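Local coordinates for protein glycosyl hydrolase, family 38 (Enterococcus faecalis, PDB 5KBP) that probably hydrolyses alpha-mannosidic linkages as a metal-dependent glycoside hydrolase of family 38, at residues M139-A147 with T870-T878; D167-E178 with L278-E289. All blocks are in the same frame, centred on the assembly; numbering follows the deposited sequence.

Contact 1 of 2, residues M139-A147 with T870-T878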
loop_
_atom_site.group_PDB
_atom_site.type_symbol
_atom_site.label_atom_id
_atom_site.label_comp_id
_atom_site.label_asym_id
_atom_site.label_seq_id
_atom_site.Cartn_x
_atom_site.Cartn_y
_atom_site.Cartn_z
ATOM N N MET A 139 -24.405 3.082 22.674
ATOM C CA MET A 139 -23.839 2.247 21.618
ATOM C C MET A 139 -23.417 0.885 22.156
ATOM O O MET A 139 -23.537 -0.126 21.455
ATOM C CB MET A 139 -22.661 2.960 20.956
ATOM C CG MET A 139 -23.048 4.246 20.236
ATOM S SD MET A 139 -21.689 4.976 19.306
ATOM C CE MET A 139 -21.336 3.666 18.137
ATOM N N MET A 140 -22.913 0.836 23.393
ATOM C CA MET A 140 -22.622 -0.452 24.019
ATOM C C MET A 140 -23.901 -1.254 24.219
ATOM O O MET A 140 -23.960 -2.448 23.899
ATOM C CB MET A 140 -21.908 -0.248 25.358
ATOM C CG MET A 140 -20.521 0.366 25.264
ATOM S SD MET A 140 -19.447 -0.481 24.096
ATOM C CE MET A 140 -19.100 0.854 22.954
ATOM N N GLN A 141 -24.942 -0.606 24.747
ATOM C CA GLN A 141 -26.202 -1.298 24.998
ATOM C C GLN A 141 -26.848 -1.757 23.698
ATOM O O GLN A 141 -27.443 -2.840 23.640
ATOM C CB GLN A 141 -27.150 -0.387 25.778
ATOM C CG GLN A 141 -27.907 -1.089 26.889
ATOM C CD GLN A 141 -26.992 -1.590 27.991
ATOM O OE1 GLN A 141 -26.506 -2.720 27.945
ATOM N NE2 GLN A 141 -26.753 -0.749 28.990
ATOM N N LEU A 142 -26.740 -0.948 22.641
ATOM C CA LEU A 142 -27.268 -1.326 21.335
ATOM C C LEU A 142 -26.436 -2.397 20.648
ATOM O O LEU A 142 -26.769 -2.780 19.523
ATOM C CB LEU A 142 -27.374 -0.098 20.428
ATOM C CG LEU A 142 -28.511 0.888 20.708
ATOM C CD1 LEU A 142 -28.483 2.037 19.712
ATOM C CD2 LEU A 142 -29.855 0.180 20.673
ATOM N N ALA A 143 -25.367 -2.881 21.277
ATOM C CA ALA A 143 -24.589 -3.992 20.745
ATOM C C ALA A 143 -24.502 -5.149 21.734
ATOM O O ALA A 143 -23.604 -5.990 21.619
ATOM C CB ALA A 143 -23.190 -3.529 20.344
ATOM N N ASN A 144 -25.422 -5.202 22.701
ATOM C CA ASN A 144 -25.459 -6.259 23.715
ATOM C C ASN A 144 -24.192 -6.255 24.569
ATOM O O ASN A 144 -23.696 -7.303 24.989
ATOM C CB ASN A 144 -25.691 -7.632 23.078
ATOM C CG ASN A 144 -26.942 -7.671 22.222
ATOM O OD1 ASN A 144 -27.911 -6.961 22.489
ATOM N ND2 ASN A 144 -26.926 -8.500 21.183
ATOM N N LEU A 145 -23.666 -5.061 24.836
ATOM C CA LEU A 145 -22.501 -4.906 25.698
ATOM C C LEU A 145 -22.893 -4.109 26.935
ATOM O O LEU A 145 -23.155 -2.899 26.828
ATOM C CB LEU A 145 -21.361 -4.213 24.950
ATOM C CG LEU A 145 -20.802 -4.961 23.736
ATOM C CD1 LEU A 145 -19.629 -4.209 23.141
ATOM C CD2 LEU A 145 -20.388 -6.370 24.122
ATOM N N PRO A 146 -22.957 -4.728 28.111
ATOM C CA PRO A 146 -23.409 -4.023 29.319
ATOM C C PRO A 146 -22.315 -3.316 30.103
ATOM O O PRO A 146 -22.631 -2.648 31.095
ATOM C CB PRO A 146 -24.011 -5.165 30.148
ATOM C CG PRO A 146 -23.152 -6.335 29.809
ATOM C CD PRO A 146 -22.749 -6.166 28.360
ATOM N N ALA A 147 -21.052 -3.436 29.699
ATOM C CA ALA A 147 -19.959 -2.826 30.443
ATOM C C ALA A 147 -18.865 -2.392 29.477
ATOM O O ALA A 147 -18.756 -2.901 28.359
ATOM C CB ALA A 147 -19.397 -3.785 31.500
ATOM N N THR A 870 -34.708 -2.196 15.643
ATOM C CA THR A 870 -33.619 -3.097 15.981
ATOM C C THR A 870 -32.492 -2.334 16.664
ATOM O O THR A 870 -32.500 -1.103 16.756
ATOM C CB THR A 870 -33.075 -3.809 14.733
ATOM O OG1 THR A 870 -32.425 -2.857 13.883
ATOM C CG2 THR A 870 -34.201 -4.487 13.967
ATOM N N ASN A 871 -31.515 -3.092 17.149
ATOM C CA ASN A 871 -30.274 -2.525 17.655
ATOM C C ASN A 871 -29.354 -2.242 16.468
ATOM O O ASN A 871 -29.752 -2.355 15.305
ATOM C CB ASN A 871 -29.650 -3.463 18.685
ATOM C CG ASN A 871 -29.474 -4.883 18.165
ATOM O OD1 ASN A 871 -29.293 -5.107 16.968
ATOM N ND2 ASN A 871 -29.525 -5.850 19.072
ATOM N N VAL A 872 -28.100 -1.870 16.741
ATOM C CA VAL A 872 -27.155 -1.649 15.646
ATOM C C VAL A 872 -26.596 -2.947 15.090
ATOM O O VAL A 872 -25.955 -2.931 14.032
ATOM C CB VAL A 872 -25.995 -0.733 16.079
ATOM C CG1 VAL A 872 -26.532 0.617 16.532
ATOM C CG2 VAL A 872 -25.167 -1.394 17.170
ATOM N N LEU A 873 -26.818 -4.070 15.769
ATOM C CA LEU A 873 -26.515 -5.381 15.213
ATOM C C LEU A 873 -27.641 -5.911 14.333
ATOM O O LEU A 873 -27.589 -7.076 13.924
ATOM C CB LEU A 873 -26.216 -6.378 16.334
ATOM C CG LEU A 873 -25.041 -6.037 17.253
ATOM C CD1 LEU A 873 -24.788 -7.164 18.244
ATOM C CD2 LEU A 873 -23.784 -5.727 16.448
ATOM N N GLU A 874 -28.653 -5.082 14.061
ATOM C CA GLU A 874 -29.741 -5.393 13.134
ATOM C C GLU A 874 -30.630 -6.529 13.632
ATOM O O GLU A 874 -31.262 -7.226 12.835
ATOM C CB GLU A 874 -29.202 -5.707 11.734
ATOM C CG GLU A 874 -28.544 -4.516 11.059
ATOM C CD GLU A 874 -27.506 -4.925 10.033
ATOM O OE1 GLU A 874 -26.563 -4.142 9.801
ATOM O OE2 GLU A 874 -27.627 -6.029 9.468
ATOM N N GLU A 875 -30.698 -6.720 14.949
ATOM C CA GLU A 875 -31.585 -7.711 15.536
ATOM C C GLU A 875 -32.672 -7.028 16.361
ATOM O O GLU A 875 -32.434 -5.966 16.946
ATOM C CB GLU A 875 -30.814 -8.696 16.424
ATOM C CG GLU A 875 -29.823 -9.557 15.661
ATOM C CD GLU A 875 -30.466 -10.318 14.514
ATOM O OE1 GLU A 875 -31.629 -10.752 14.652
ATOM O OE2 GLU A 875 -29.803 -10.480 13.468
ATOM N N PRO A 876 -33.869 -7.614 16.428
ATOM C CA PRO A 876 -34.991 -6.937 17.091
ATOM C C PRO A 876 -34.670 -6.563 18.530
ATOM O O PRO A 876 -33.976 -7.289 19.245
ATOM C CB PRO A 876 -36.119 -7.974 17.022
ATOM C CG PRO A 876 -35.772 -8.824 15.849
ATOM C CD PRO A 876 -34.274 -8.902 15.836
ATOM N N LEU A 877 -35.181 -5.407 18.946
ATOM C CA LEU A 877 -34.953 -4.930 20.301
ATOM C C LEU A 877 -35.697 -5.799 21.307
ATOM O O LEU A 877 -36.814 -6.257 21.053
ATOM C CB LEU A 877 -35.397 -3.472 20.433
ATOM C CG LEU A 877 -34.545 -2.432 19.703
ATOM C CD1 LEU A 877 -35.193 -1.057 19.760
ATOM C CD2 LEU A 877 -33.145 -2.388 20.299
ATOM N N THR A 878 -35.066 -6.027 22.453
ATOM C CA THR A 878 -35.650 -6.818 23.535
ATOM C C THR A 878 -35.609 -5.996 24.816
ATOM O O THR A 878 -34.519 -5.828 25.404
ATOM C CB THR A 878 -34.909 -8.141 23.714
ATOM O OG1 THR A 878 -33.499 -7.894 23.801
ATOM C CG2 THR A 878 -35.189 -9.075 22.543
HETATM O O HOH W 1 -28.285 -9.015 18.810
#
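L142 and V872 meet through backbone and side chain. The carbonyl O of L142 accepts a hydrogen bond from V872 N at 3.2 Å, with an N-H...O angle of 144° and the donor tilted slightly from the carbonyl plane. The same oxygen also touches N871 CB and V872 CG2. The V872 side chain crosses that of L142 at about a right angle, its CG1 4.0 Å from L142 CD1, while the other leucine branch, CD2, reaches 4.2 Å from L877 CD2. The CB of A143 faces V872 CG2 and L873 CG, and L873 CD1 runs up to A143 O at 3.8 Å. At the outer edge the amides of N144 and N871 stand at 70° to each other and share a water, which accepts from N144 ND2 at 2.8 Å and only weakly from N871 ND2.

With chi1 at 53°, the CG of N871 sits between the backbone N and the carbonyl carbon, and the amide curls back into its own loop, which holds it through OD1: E875 N donates to N871 OD1 at 2.9 Å, straight at the hydrogen although E875 N comes from above the amide plane. A type I turn from N871 to E874 carries V872 and L873 at its corners. Farther out, V104 of helix 100-117 touches V872, I892 of strand 892-897 packs on L142, and a salt bridge from E874 to K835 ties the loop to its own domain.

N144, with positive phi, is the C' residue of a Schellman motif: L145 N returns to M140 O and N144 N to Q141 O. The contact thus sets the Schellman-capped C-terminal end of helix 136-141, in the N-terminal family 38 domain, against a beta turn of the C-terminal beta sandwich.

Contact 2 of 2, residues D167-E178 with L278-E289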
loop_
_atom_site.group_PDB
_atom_site.type_symbol
_atom_site.label_atom_id
_atom_site.label_comp_id
_atom_site.label_asym_id
_atom_site.label_seq_id
_atom_site.Cartn_x
_atom_site.Cartn_y
_atom_site.Cartn_z
ATOM N N ASP A 167 -16.811 16.403 38.714
ATOM C CA ASP A 167 -17.625 15.838 37.643
ATOM C C ASP A 167 -16.965 14.606 37.037
ATOM O O ASP A 167 -17.575 13.540 36.953
ATOM C CB ASP A 167 -17.883 16.882 36.554
ATOM C CG ASP A 167 -19.334 17.320 36.498
ATOM O OD1 ASP A 167 -20.003 17.304 37.552
ATOM O OD2 ASP A 167 -19.806 17.682 35.399
ATOM N N TYR A 168 -15.712 14.758 36.612
ATOM C CA TYR A 168 -14.959 13.683 35.970
ATOM C C TYR A 168 -13.955 13.047 36.922
ATOM O O TYR A 168 -12.827 12.727 36.535
ATOM C CB TYR A 168 -14.264 14.202 34.716
ATOM C CG TYR A 168 -15.215 14.848 33.737
ATOM C CD1 TYR A 168 -16.034 14.077 32.924
ATOM C CD2 TYR A 168 -15.300 16.230 33.631
ATOM C CE1 TYR A 168 -16.909 14.664 32.030
ATOM C CE2 TYR A 168 -16.171 16.825 32.738
ATOM C CZ TYR A 168 -16.974 16.037 31.940
ATOM O OH TYR A 168 -17.843 16.625 31.051
ATOM N N SER A 169 -14.346 12.859 38.180
ATOM C CA SER A 169 -13.523 12.184 39.172
ATOM C C SER A 169 -14.382 11.169 39.908
ATOM O O SER A 169 -15.509 11.478 40.307
ATOM C CB SER A 169 -12.906 13.181 40.160
ATOM O OG SER A 169 -11.990 14.044 39.509
ATOM N N SER A 170 -13.854 9.962 40.079
ATOM C CA SER A 170 -14.559 8.885 40.758
ATOM C C SER A 170 -13.770 8.441 41.979
ATOM O O SER A 170 -12.541 8.312 41.924
ATOM C CB SER A 170 -14.787 7.695 39.822
ATOM O OG SER A 170 -15.445 6.635 40.496
ATOM N N GLN A 171 -14.481 8.214 43.084
ATOM C CA GLN A 171 -13.835 7.690 44.281
ATOM C C GLN A 171 -13.297 6.285 44.055
ATOM O O GLN A 171 -12.342 5.871 44.721
ATOM C CB GLN A 171 -14.814 7.689 45.455
ATOM C CG GLN A 171 -15.154 9.063 45.998
ATOM C CD GLN A 171 -16.146 8.998 47.143
ATOM O OE1 GLN A 171 -17.027 8.140 47.166
ATOM N NE2 GLN A 171 -16.000 9.902 48.103
ATOM N N TYR A 172 -13.889 5.542 43.123
ATOM C CA TYR A 172 -13.559 4.140 42.927
ATOM C C TYR A 172 -13.184 3.881 41.475
ATOM O O TYR A 172 -13.472 4.680 40.580
ATOM C CB TYR A 172 -14.728 3.232 43.329
ATOM C CG TYR A 172 -15.354 3.590 44.656
ATOM C CD1 TYR A 172 -14.756 3.213 45.852
ATOM C CD2 TYR A 172 -16.546 4.300 44.715
ATOM C CE1 TYR A 172 -15.327 3.536 47.069
ATOM C CE2 TYR A 172 -17.124 4.629 45.926
ATOM C CZ TYR A 172 -16.510 4.244 47.100
ATOM O OH TYR A 172 -17.081 4.568 48.309
ATOM N N SER A 173 -12.531 2.740 41.256
ATOM C CA SER A 173 -12.208 2.268 39.916
ATOM C C SER A 173 -13.395 1.617 39.220
ATOM O O SER A 173 -13.250 1.154 38.083
ATOM C CB SER A 173 -11.033 1.288 39.971
ATOM O OG SER A 173 -11.213 0.329 40.997
ATOM N N GLU A 174 -14.551 1.558 39.877
ATOM C CA GLU A 174 -15.802 1.129 39.271
ATOM C C GLU A 174 -16.790 2.284 39.345
ATOM O O GLU A 174 -16.808 3.030 40.329
ATOM C CB GLU A 174 -16.384 -0.106 39.971
ATOM C CG GLU A 174 -15.468 -1.323 39.995
ATOM C CD GLU A 174 -14.372 -1.214 41.039
ATOM O OE1 GLU A 174 -13.205 -1.521 40.715
ATOM O OE2 GLU A 174 -14.677 -0.814 42.181
ATOM N N MET A 175 -17.608 2.432 38.308
ATOM C CA MET A 175 -18.497 3.582 38.227
ATOM C C MET A 175 -19.621 3.280 37.250
ATOM O O MET A 175 -19.555 2.328 36.466
ATOM C CB MET A 175 -17.733 4.841 37.801
ATOM C CG MET A 175 -17.274 4.817 36.349
ATOM S SD MET A 175 -15.952 5.991 36.007
ATOM C CE MET A 175 -14.649 5.335 37.047
ATOM N N TRP A 176 -20.661 4.106 37.313
ATOM C CA TRP A 176 -21.732 4.077 36.330
ATOM C C TRP A 176 -21.460 5.119 35.257
ATOM O O TRP A 176 -21.044 6.242 35.557
ATOM C CB TRP A 176 -23.088 4.340 36.986
ATOM C CG TRP A 176 -23.478 3.303 37.989
ATOM C CD1 TRP A 176 -23.627 3.478 39.333
ATOM C CD2 TRP A 176 -23.758 1.922 37.729
ATOM N NE1 TRP A 176 -23.989 2.293 39.927
ATOM C CE2 TRP A 176 -24.075 1.322 38.964
ATOM C CE3 TRP A 176 -23.773 1.134 36.573
ATOM C CZ2 TRP A 176 -24.404 -0.027 39.076
ATOM C CZ3 TRP A 176 -24.101 -0.205 36.687
ATOM C CH2 TRP A 176 -24.411 -0.772 37.929
ATOM N N TRP A 177 -21.686 4.740 34.004
ATOM C CA TRP A 177 -21.487 5.634 32.869
ATOM C C TRP A 177 -22.834 5.838 32.189
ATOM O O TRP A 177 -23.372 4.911 31.574
ATOM C CB TRP A 177 -20.452 5.071 31.898
ATOM C CG TRP A 177 -19.929 6.089 30.937
ATOM C CD1 TRP A 177 -20.281 7.406 30.865
ATOM C CD2 TRP A 177 -18.953 5.877 29.911
ATOM N NE1 TRP A 177 -19.587 8.025 29.855
ATOM C CE2 TRP A 177 -18.765 7.109 29.254
ATOM C CE3 TRP A 177 -18.222 4.765 29.483
ATOM C CZ2 TRP A 177 -17.877 7.258 28.191
ATOM C CZ3 TRP A 177 -17.340 4.917 28.429
ATOM C CH2 TRP A 177 -17.175 6.154 27.797
ATOM N N GLU A 178 -23.373 7.047 32.299
ATOM C CA GLU A 178 -24.668 7.393 31.732
ATOM C C GLU A 178 -24.468 8.309 30.534
ATOM O O GLU A 178 -23.778 9.328 30.635
ATOM C CB GLU A 178 -25.555 8.066 32.781
ATOM C CG GLU A 178 -26.929 8.466 32.278
ATOM C CD GLU A 178 -27.814 9.011 33.383
ATOM O OE1 GLU A 178 -27.545 8.711 34.566
ATOM O OE2 GLU A 178 -28.776 9.742 33.068
ATOM N N LEU A 278 -22.055 4.246 44.564
ATOM C CA LEU A 278 -21.166 4.275 43.412
ATOM C C LEU A 278 -21.399 5.537 42.589
ATOM O O LEU A 278 -22.540 5.928 42.330
ATOM C CB LEU A 278 -21.378 3.034 42.546
ATOM C CG LEU A 278 -20.195 2.627 41.668
ATOM C CD1 LEU A 278 -19.036 2.152 42.531
ATOM C CD2 LEU A 278 -20.602 1.556 40.669
ATOM N N GLY A 279 -20.305 6.174 42.182
ATOM C CA GLY A 279 -20.393 7.401 41.420
ATOM C C GLY A 279 -20.865 7.172 39.996
ATOM O O GLY A 279 -20.904 6.053 39.481
ATOM N N THR A 280 -21.229 8.275 39.345
ATOM C CA THR A 280 -21.738 8.236 37.981
ATOM C C THR A 280 -21.120 9.365 37.173
ATOM O O THR A 280 -21.200 10.532 37.569
ATOM C CB THR A 280 -23.268 8.350 37.952
ATOM O OG1 THR A 280 -23.845 7.279 38.709
ATOM C CG2 THR A 280 -23.781 8.285 36.519
ATOM N N VAL A 281 -20.502 9.014 36.049
ATOM C CA VAL A 281 -19.999 9.986 35.088
ATOM C C VAL A 281 -20.972 10.047 33.921
ATOM O O VAL A 281 -21.602 9.047 33.556
ATOM C CB VAL A 281 -18.574 9.637 34.611
ATOM C CG1 VAL A 281 -17.592 9.775 35.756
ATOM C CG2 VAL A 281 -18.530 8.231 34.034
ATOM N N THR A 282 -21.103 11.232 33.329
ATOM C CA THR A 282 -22.100 11.474 32.296
ATOM C C THR A 282 -21.454 12.127 31.083
ATOM O O THR A 282 -20.753 13.136 31.215
ATOM C CB THR A 282 -23.236 12.363 32.818
ATOM O OG1 THR A 282 -23.882 11.719 33.920
ATOM C CG2 THR A 282 -24.254 12.623 31.715
ATOM N N GLY A 283 -21.695 11.549 29.908
ATOM C CA GLY A 283 -21.303 12.188 28.663
ATOM C C GLY A 283 -19.864 11.907 28.256
ATOM O O GLY A 283 -19.300 10.849 28.538
ATOM N N GLU A 284 -19.269 12.885 27.574
ATOM C CA GLU A 284 -17.913 12.742 27.063
ATOM C C GLU A 284 -16.911 12.613 28.203
ATOM O O GLU A 284 -17.085 13.180 29.286
ATOM C CB GLU A 284 -17.540 13.944 26.190
ATOM C CG GLU A 284 -18.098 13.926 24.777
ATOM C CD GLU A 284 -17.656 15.138 23.978
ATOM O OE1 GLU A 284 -17.228 16.133 24.602
ATOM O OE2 GLU A 284 -17.730 15.098 22.732
ATOM N N LEU A 285 -15.843 11.868 27.938
ATOM C CA LEU A 285 -14.695 11.749 28.830
ATOM C C LEU A 285 -13.481 12.217 28.034
ATOM O O LEU A 285 -12.769 11.408 27.435
ATOM C CB LEU A 285 -14.522 10.319 29.343
ATOM C CG LEU A 285 -15.750 9.653 29.965
ATOM C CD1 LEU A 285 -15.403 8.263 30.472
ATOM C CD2 LEU A 285 -16.327 10.508 31.082
ATOM N N THR A 286 -13.256 13.530 28.018
ATOM C CA THR A 286 -12.206 14.141 27.213
ATOM C C THR A 286 -11.110 14.762 28.076
ATOM O O THR A 286 -10.435 15.703 27.649
ATOM C CB THR A 286 -12.801 15.190 26.273
ATOM O OG1 THR A 286 -14.146 14.823 25.940
ATOM C CG2 THR A 286 -11.987 15.285 24.989
ATOM N N SER A 287 -10.923 14.240 29.291
ATOM C CA SER A 287 -9.920 14.749 30.227
ATOM C C SER A 287 -10.115 16.242 30.487
ATOM O O SER A 287 -9.157 17.019 30.502
ATOM C CB SER A 287 -8.501 14.464 29.729
ATOM O OG SER A 287 -8.324 13.086 29.450
ATOM N N GLN A 288 -11.372 16.646 30.690
ATOM C CA GLN A 288 -11.678 18.061 30.867
ATOM C C GLN A 288 -11.071 18.619 32.149
ATOM O O GLN A 288 -10.668 19.787 32.181
ATOM C CB GLN A 288 -13.192 18.283 30.868
ATOM C CG GLN A 288 -13.893 17.919 29.566
ATOM C CD GLN A 288 -14.270 16.452 29.486
ATOM O OE1 GLN A 288 -13.788 15.630 30.266
ATOM N NE2 GLN A 288 -15.143 16.119 28.544
ATOM N N GLU A 289 -10.995 17.810 33.206
ATOM C CA GLU A 289 -10.518 18.263 34.507
ATOM C C GLU A 289 -9.050 17.922 34.744
ATOM O O GLU A 289 -8.631 17.745 35.893
ATOM C CB GLU A 289 -11.391 17.682 35.619
ATOM C CG GLU A 289 -12.846 18.118 35.541
ATOM C CD GLU A 289 -13.692 17.536 36.654
ATOM O OE1 GLU A 289 -13.208 16.626 37.360
ATOM O OE2 GLU A 289 -14.842 17.992 36.824
#
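With CG of W177 anti to its backbone N (chi1 -164°), the indole reaches across V281 to the loop at G283 and L285, just past the neighbouring strand; W176, chi1 -63°, instead swings its ring back over L278. In the plane of the W177 ring, NE1 donates to G283 O at 3.1 Å, while L285 CD1 sits over one face, 3.8 Å from the centroid of the six-membered ring in a CH-pi contact. L278 CD2 makes the equivalent contact with the five-membered ring of W176.

Between these groups the strands run parallel. W176 N donates to G279 O at 2.9 Å, V281 N to W176 O, E178 N to V281 O and G283 N to E178 O. V281 CG2 packs on W177 CD1 and M175 SD, on the sheet face where F150 also meets the W177 ring; on the other face, T280 OG1 approaches the edge of the W176 ring, which has a cation-pi partner in K184.

Beyond the strands, the Q288 amide stacks on Y168, the planes 10° apart and OE1 3.4 Å above the ring centre. E289 CG reaches that ring's edge; E289 OE2 accepts from poorly ordered D167 N at 3.2 Å through its syn lone pair, and Y168 N meets the carboxylate weakly.

This is parallel pairing in the N-terminal family 38 domain: strand 280-282 lies at one edge of the mixed sheet, beside 174-178.

From the N terminus, the chain first passes 139-147, at the end of helix 136-141, and runs through strand 147-150 to 167-178. About a hundred residues later 278-289 returns to pair with 167-178, so contact 2 closes a loop inside the N-terminal domain. Contact 1 closes only after about 580 more residues, when 870-878 comes back from the C-terminal sandwich; contact 2 is therefore nested within its loop. Their centres lie about 23 Å apart and they do not touch, but W177 packs on T136 and P137 in the first turn of helix 136-141, whose C-terminal end belongs to contact 1. Contact 2 adds an edge strand to a sheet; contact 1 joins two domains far apart in sequence.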